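Local coordinates for protein arginine N-methyltransferase SFM1 (Saccharomyces cerevisiae, PDB 5C74), which transfers one methyl group from S-adenosyl-L-methionine to an arginine of ribosomal protein S3, as a SPOUT-family protein arginine N-methyltransferase, at residues Leu18-Ile23 with Gln48-Leu53; Phe168-Asn173 with Gly195-Ile200. One frame throughout, in Å; residues are numbered along the deposited sequence.

Contact 1. Residues Leu18-Ile23 with Gln48-Leu53. With SO4 (sulfate ion), chain C.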
loop_
_atom_site.group_PDB
_atom_site.type_symbol
_atom_site.label_atom_id
_atom_site.label_comp_id
_atom_site.label_asym_id
_atom_site.label_seq_id
_atom_site.Cartn_x
_atom_site.Cartn_y
_atom_site.Cartn_z
ATOM N N LEU A 18 -4.577 -8.192 1.000
ATOM C CA LEU A 18 -4.779 -9.629 1.101
ATOM C C LEU A 18 -4.664 -10.092 2.552
ATOM O O LEU A 18 -5.458 -10.936 2.993
ATOM C CB LEU A 18 -3.784 -10.389 0.220
ATOM C CG LEU A 18 -3.904 -10.100 -1.282
ATOM C CD1 LEU A 18 -2.873 -10.955 -2.047
ATOM C CD2 LEU A 18 -5.317 -10.406 -1.762
ATOM N N GLU A 19 -3.691 -9.549 3.289
ATOM C CA GLU A 19 -3.531 -9.931 4.700
ATOM C C GLU A 19 -4.704 -9.487 5.550
ATOM O O GLU A 19 -5.232 -10.279 6.345
ATOM C CB GLU A 19 -2.229 -9.377 5.274
ATOM C CG GLU A 19 -1.017 -10.065 4.642
ATOM C CD GLU A 19 0.281 -9.893 5.430
ATOM O OE1 GLU A 19 0.331 -9.070 6.383
ATOM O OE2 GLU A 19 1.249 -10.611 5.084
ATOM N N TYR A 20 -5.121 -8.236 5.396
ATOM C CA TYR A 20 -6.294 -7.761 6.147
ATOM C C TYR A 20 -7.552 -8.557 5.801
ATOM O O TYR A 20 -8.367 -8.841 6.681
ATOM C CB TYR A 20 -6.546 -6.270 5.889
ATOM C CG TYR A 20 -5.533 -5.340 6.525
ATOM C CD1 TYR A 20 -4.543 -5.811 7.392
ATOM C CD2 TYR A 20 -5.581 -3.973 6.276
ATOM C CE1 TYR A 20 -3.627 -4.937 7.962
ATOM C CE2 TYR A 20 -4.675 -3.108 6.835
ATOM C CZ TYR A 20 -3.712 -3.579 7.681
ATOM O OH TYR A 20 -2.836 -2.670 8.218
ATOM N N SER A 21 -7.722 -8.902 4.521
ATOM C CA SER A 21 -8.876 -9.684 4.102
ATOM C C SER A 21 -8.877 -11.033 4.798
ATOM O O SER A 21 -9.925 -11.506 5.230
ATOM C CB SER A 21 -8.889 -9.898 2.585
ATOM O OG SER A 21 -9.003 -8.659 1.912
ATOM N N GLN A 22 -7.702 -11.660 4.885
ATOM C CA GLN A 22 -7.592 -12.965 5.531
ATOM C C GLN A 22 -7.934 -12.849 7.015
ATOM O O GLN A 22 -8.644 -13.696 7.574
ATOM C CB GLN A 22 -6.184 -13.541 5.347
ATOM C CG GLN A 22 -5.996 -14.928 5.959
ATOM C CD GLN A 22 -6.406 -16.041 5.031
ATOM O OE1 GLN A 22 -7.151 -15.834 4.062
ATOM N NE2 GLN A 22 -5.904 -17.245 5.308
ATOM N N ILE A 23 -7.445 -11.791 7.650
ATOM C CA ILE A 23 -7.759 -11.552 9.073
ATOM C C ILE A 23 -9.266 -11.399 9.299
ATOM O O ILE A 23 -9.841 -12.032 10.197
ATOM C CB ILE A 23 -6.998 -10.309 9.595
ATOM C CG1 ILE A 23 -5.490 -10.625 9.635
ATOM C CG2 ILE A 23 -7.506 -9.878 10.966
ATOM C CD1 ILE A 23 -4.563 -9.392 9.732
ATOM N N GLN A 48 -12.131 -1.274 -1.806
ATOM C CA GLN A 48 -13.490 -1.806 -1.904
ATOM C C GLN A 48 -13.623 -3.212 -1.325
ATOM O O GLN A 48 -14.657 -3.553 -0.742
ATOM C CB GLN A 48 -13.960 -1.815 -3.361
ATOM C CG GLN A 48 -14.286 -0.436 -3.915
ATOM C CD GLN A 48 -15.435 0.227 -3.179
ATOM O OE1 GLN A 48 -15.295 1.328 -2.650
ATOM N NE2 GLN A 48 -16.576 -0.444 -3.141
ATOM N N ARG A 49 -12.589 -4.029 -1.491
ATOM C CA ARG A 49 -12.625 -5.386 -0.967
ATOM C C ARG A 49 -12.746 -5.371 0.553
ATOM O O ARG A 49 -13.456 -6.199 1.139
ATOM C CB ARG A 49 -11.383 -6.163 -1.419
ATOM C CG ARG A 49 -11.539 -6.748 -2.823
ATOM C CD ARG A 49 -10.189 -7.219 -3.390
ATOM N NE ARG A 49 -9.244 -6.112 -3.566
ATOM C CZ ARG A 49 -7.930 -6.287 -3.675
ATOM N NH1 ARG A 49 -7.424 -7.520 -3.632
ATOM N NH2 ARG A 49 -7.124 -5.243 -3.824
ATOM N N LEU A 50 -12.087 -4.411 1.194
ATOM C CA LEU A 50 -12.106 -4.361 2.653
ATOM C C LEU A 50 -13.423 -3.764 3.165
ATOM O O LEU A 50 -13.970 -4.202 4.181
ATOM C CB LEU A 50 -10.911 -3.569 3.176
ATOM C CG LEU A 50 -9.554 -4.206 2.824
ATOM C CD1 LEU A 50 -8.407 -3.333 3.291
ATOM C CD2 LEU A 50 -9.427 -5.611 3.440
ATOM N N LEU A 51 -13.922 -2.756 2.466
ATOM C CA LEU A 51 -15.238 -2.213 2.799
ATOM C C LEU A 51 -16.307 -3.303 2.711
ATOM O O LEU A 51 -17.138 -3.437 3.609
ATOM C CB LEU A 51 -15.574 -1.048 1.880
ATOM C CG LEU A 51 -14.768 0.228 2.146
ATOM C CD1 LEU A 51 -15.132 1.316 1.135
ATOM C CD2 LEU A 51 -14.948 0.726 3.575
ATOM N N LYS A 52 -16.269 -4.107 1.650
ATOM C CA LYS A 52 -17.273 -5.155 1.489
ATOM C C LYS A 52 -17.162 -6.202 2.587
ATOM O O LYS A 52 -18.155 -6.833 2.952
ATOM C CB LYS A 52 -17.163 -5.814 0.111
ATOM C CG LYS A 52 -17.526 -4.859 -1.020
ATOM C CD LYS A 52 -17.807 -5.587 -2.321
ATOM C CE LYS A 52 -18.106 -4.595 -3.438
ATOM N NZ LYS A 52 -16.928 -3.726 -3.717
ATOM N N LEU A 53 -15.965 -6.373 3.132
ATOM C CA LEU A 53 -15.779 -7.320 4.229
ATOM C C LEU A 53 -16.121 -6.704 5.596
ATOM O O LEU A 53 -16.066 -7.377 6.623
ATOM C CB LEU A 53 -14.341 -7.853 4.232
ATOM C CG LEU A 53 -14.046 -8.920 3.169
ATOM C CD1 LEU A 53 -12.549 -9.285 3.122
ATOM C CD2 LEU A 53 -14.878 -10.166 3.435
HETATM S S SO4 C . -9.848 -2.622 -4.208
HETATM O O1 SO4 C . -8.386 -2.611 -4.115
HETATM O O2 SO4 C . -10.300 -1.254 -4.027
HETATM O O3 SO4 C . -10.398 -3.487 -3.171
HETATM O O4 SO4 C . -10.279 -3.104 -5.513
#

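Contact 2. Residues Phe168-Asn173 with Gly195-Ile200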
loop_
_atom_site.group_PDB
_atom_site.type_symbol
_atom_site.label_atom_id
_atom_site.label_comp_id
_atom_site.label_asym_id
_atom_site.label_seq_id
_atom_site.Cartn_x
_atom_site.Cartn_y
_atom_site.Cartn_z
ATOM N N PHE A 168 9.285 -20.762 -1.636
ATOM C CA PHE A 168 8.313 -21.149 -2.648
ATOM C C PHE A 168 8.974 -21.191 -4.020
ATOM O O PHE A 168 9.375 -20.158 -4.540
ATOM C CB PHE A 168 7.135 -20.182 -2.646
ATOM C CG PHE A 168 6.448 -20.087 -1.311
ATOM C CD1 PHE A 168 5.454 -20.993 -0.954
ATOM C CD2 PHE A 168 6.823 -19.119 -0.400
ATOM C CE1 PHE A 168 4.820 -20.909 0.287
ATOM C CE2 PHE A 168 6.208 -19.027 0.837
ATOM C CZ PHE A 168 5.203 -19.933 1.186
ATOM N N ARG A 169 9.085 -22.385 -4.591
ATOM C CA ARG A 169 9.749 -22.570 -5.885
ATOM C C ARG A 169 8.744 -22.518 -7.044
ATOM O O ARG A 169 7.716 -23.190 -7.005
ATOM C CB ARG A 169 10.520 -23.905 -5.901
ATOM C CG ARG A 169 11.313 -24.125 -7.198
ATOM C CD ARG A 169 12.488 -25.082 -7.043
ATOM N NE ARG A 169 13.596 -24.505 -6.281
ATOM C CZ ARG A 169 14.425 -23.569 -6.738
ATOM N NH1 ARG A 169 14.268 -23.055 -7.953
ATOM N NH2 ARG A 169 15.399 -23.119 -5.961
ATOM N N PHE A 170 9.044 -21.725 -8.071
ATOM C CA PHE A 170 8.137 -21.570 -9.215
ATOM C C PHE A 170 8.698 -22.192 -10.493
ATOM O O PHE A 170 7.960 -22.444 -11.445
ATOM C CB PHE A 170 7.822 -20.093 -9.436
ATOM C CG PHE A 170 7.292 -19.413 -8.206
ATOM C CD1 PHE A 170 6.040 -19.743 -7.710
ATOM C CD2 PHE A 170 8.054 -18.473 -7.527
ATOM C CE1 PHE A 170 5.550 -19.148 -6.567
ATOM C CE2 PHE A 170 7.570 -17.865 -6.384
ATOM C CZ PHE A 170 6.312 -18.202 -5.905
ATOM N N ASN A 171 10.006 -22.428 -10.505
ATOM C CA ASN A 171 10.658 -23.221 -11.547
ATOM C C ASN A 171 12.079 -23.550 -11.112
ATOM O O ASN A 171 12.488 -23.197 -10.008
ATOM C CB ASN A 171 10.657 -22.507 -12.906
ATOM C CG ASN A 171 11.323 -21.147 -12.862
ATOM O OD1 ASN A 171 12.540 -21.041 -12.718
ATOM N ND2 ASN A 171 10.525 -20.094 -13.014
ATOM N N LYS A 172 12.837 -24.229 -11.967
ATOM C CA LYS A 172 14.149 -24.698 -11.547
ATOM C C LYS A 172 15.120 -23.539 -11.308
ATOM O O LYS A 172 16.107 -23.698 -10.593
ATOM C CB LYS A 172 14.729 -25.691 -12.570
ATOM C CG LYS A 172 14.859 -25.171 -13.995
ATOM C CD LYS A 172 15.311 -26.302 -14.922
ATOM C CE LYS A 172 15.412 -25.862 -16.375
ATOM N NZ LYS A 172 16.530 -24.906 -16.608
ATOM N N ASN A 173 14.825 -22.371 -11.869
ATOM C CA ASN A 173 15.716 -21.221 -11.714
ATOM C C ASN A 173 15.230 -20.126 -10.760
ATOM O O ASN A 173 15.919 -19.119 -10.581
ATOM C CB ASN A 173 15.981 -20.586 -13.076
ATOM C CG ASN A 173 16.725 -21.514 -14.019
ATOM O OD1 ASN A 173 17.564 -22.309 -13.593
ATOM N ND2 ASN A 173 16.413 -21.423 -15.305
ATOM N N GLY A 195 -4.720 -15.623 -2.249
ATOM C CA GLY A 195 -4.136 -14.728 -3.230
ATOM C C GLY A 195 -2.669 -14.385 -3.019
ATOM O O GLY A 195 -2.026 -13.864 -3.929
ATOM N N MET A 196 -2.132 -14.646 -1.832
ATOM C CA MET A 196 -0.745 -14.229 -1.564
ATOM C C MET A 196 0.277 -15.033 -2.370
ATOM O O MET A 196 1.231 -14.465 -2.910
ATOM C CB MET A 196 -0.406 -14.328 -0.074
ATOM C CG MET A 196 1.011 -13.779 0.258
ATOM S SD MET A 196 1.207 -11.985 0.002
ATOM C CE MET A 196 0.266 -11.353 1.391
ATOM N N LEU A 197 0.099 -16.349 -2.470
ATOM C CA LEU A 197 1.063 -17.134 -3.256
ATOM C C LEU A 197 1.046 -16.671 -4.716
ATOM O O LEU A 197 2.103 -16.585 -5.373
ATOM C CB LEU A 197 0.773 -18.630 -3.163
ATOM C CG LEU A 197 1.804 -19.543 -3.846
ATOM C CD1 LEU A 197 3.215 -19.241 -3.337
ATOM C CD2 LEU A 197 1.461 -21.008 -3.629
ATOM N N ASP A 198 -0.146 -16.360 -5.226
ATOM C CA ASP A 198 -0.260 -15.788 -6.567
ATOM C C ASP A 198 0.521 -14.489 -6.689
ATOM O O ASP A 198 1.174 -14.250 -7.705
ATOM C CB ASP A 198 -1.720 -15.514 -6.946
ATOM C CG ASP A 198 -2.467 -16.767 -7.346
ATOM O OD1 ASP A 198 -1.825 -17.829 -7.501
ATOM O OD2 ASP A 198 -3.703 -16.686 -7.493
ATOM N N LEU A 199 0.424 -13.638 -5.671
ATOM C CA LEU A 199 1.146 -12.362 -5.683
ATOM C C LEU A 199 2.659 -12.612 -5.656
ATOM O O LEU A 199 3.426 -11.931 -6.340
ATOM C CB LEU A 199 0.727 -11.499 -4.495
ATOM C CG LEU A 199 0.978 -9.998 -4.569
ATOM C CD1 LEU A 199 0.176 -9.391 -5.724
ATOM C CD2 LEU A 199 0.623 -9.321 -3.255
ATOM N N ILE A 200 3.082 -13.591 -4.865
ATOM C CA ILE A 200 4.508 -13.929 -4.801
ATOM C C ILE A 200 4.982 -14.427 -6.163
ATOM O O ILE A 200 6.061 -14.047 -6.651
ATOM C CB ILE A 200 4.796 -14.988 -3.723
ATOM C CG1 ILE A 200 4.488 -14.420 -2.335
ATOM C CG2 ILE A 200 6.272 -15.410 -3.780
ATOM C CD1 ILE A 200 4.558 -15.466 -1.210
#

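Contact 1. Residues Leu18-Ile23 with Gln48-Leu53
L50 and L53 pack against S21 and Y20, supplying the apolar part of a contact between two nearly parallel helical segments whose axes lie 10.0 Å apart and differ in direction by 10°. The two methyls of L50 divide the work: CD2 rests 3.8 Å from Y20 CB and 3.4 Å from S21 OG, while CD1 lies at the edge of the Y20 ring, near its plane. L53 CD1 sits 3.7 Å from S21 CB, so the small serine leaves room for two leucine methyls. L18 CD2 packs obliquely against R49 NH1, 4.0 Å away.

With OG anti to its own carbonyl carbon (chi1 -63°), S21 returns its hydroxyl to I17 O, one turn back, and the polar atom is satisfied beside a methyl. The other polar contacts gather at R49, where E14 of the first helix forms a salt bridge with NH2. A sulfate, probably from the crystallisation liquor, accepts from R49 N and NE through one oxygen, O3, from NH2 through O1, and from Q48 N through O2. Backbone amides and a guanidinium thus share one anion, consistent with a spot at the start of helix 48-52 that can hold a negative group.

Contact 2. Residues Phe168-Asn173 with Gly195-Ile200
F170 and I200 make the closest approach here, F170 CZ lying 3.5 Å from I200 CG2. The methyl stands at the edge of the ring, near its plane, and the two side chains cross at about a right angle. L197 CD1 also meets that ring near its plane, 4.0 Å from F170 CE1, and the same methyl reaches F168, 3.7 Å from CD1. I200 CD1 is a looser neighbour of F168, at 4.4 Å from CD2. Two aromatic side chains beside two branched aliphatic ones suit an apolar contact, with no hydrogen bond between the segments. L197 holds CG anti to its backbone N (chi1 -175°), whereas I200 has CG2 in that place, next to the F170 rim.

Further out, F168 O lies 3.4 Å above one face of the F170 ring, offset toward its rim. An alanine in place of F170 would probably leave I200 CG2 without its closest partner across the contact and open a gap beside L197. F168 is backbone-bonded to T176, which also lies against F170 and I200, while K201 and S204 of the helix touch F170. The chain turns a corner at F170, and R169 NH1, from the residue before, reaches across it to N171 O at 2.7 Å. A classic beta bulge puts F170 and N171 together opposite E174, a nickel ligand, where strand 162-169 gives way to strand 174-177, here packed on a C-terminal helix.

Overall arrangement
The two contacts follow one another along the chain, contact 1 closing before contact 2 opens, and their centres are about 22 Å apart. Contact 1 belongs to the N-terminal part of the SPOUT methyltransferase, pairing helices 14-27 and 48-52, which are interspersed with strands of the six-stranded parallel sheet. Contact 2 is farther from the centre of the chain and joins the three-stranded antiparallel sheet to helix 196-205. Helices 14-27 and 196-205 connect them directly: L18 CD1 packs 3.6 Å from G195 O, and E19 CG meets M196 CE. Both contacts come near the second subunit: L199 and I200 pack on its L205, and the carboxylate of E19 lies close to that of its E206.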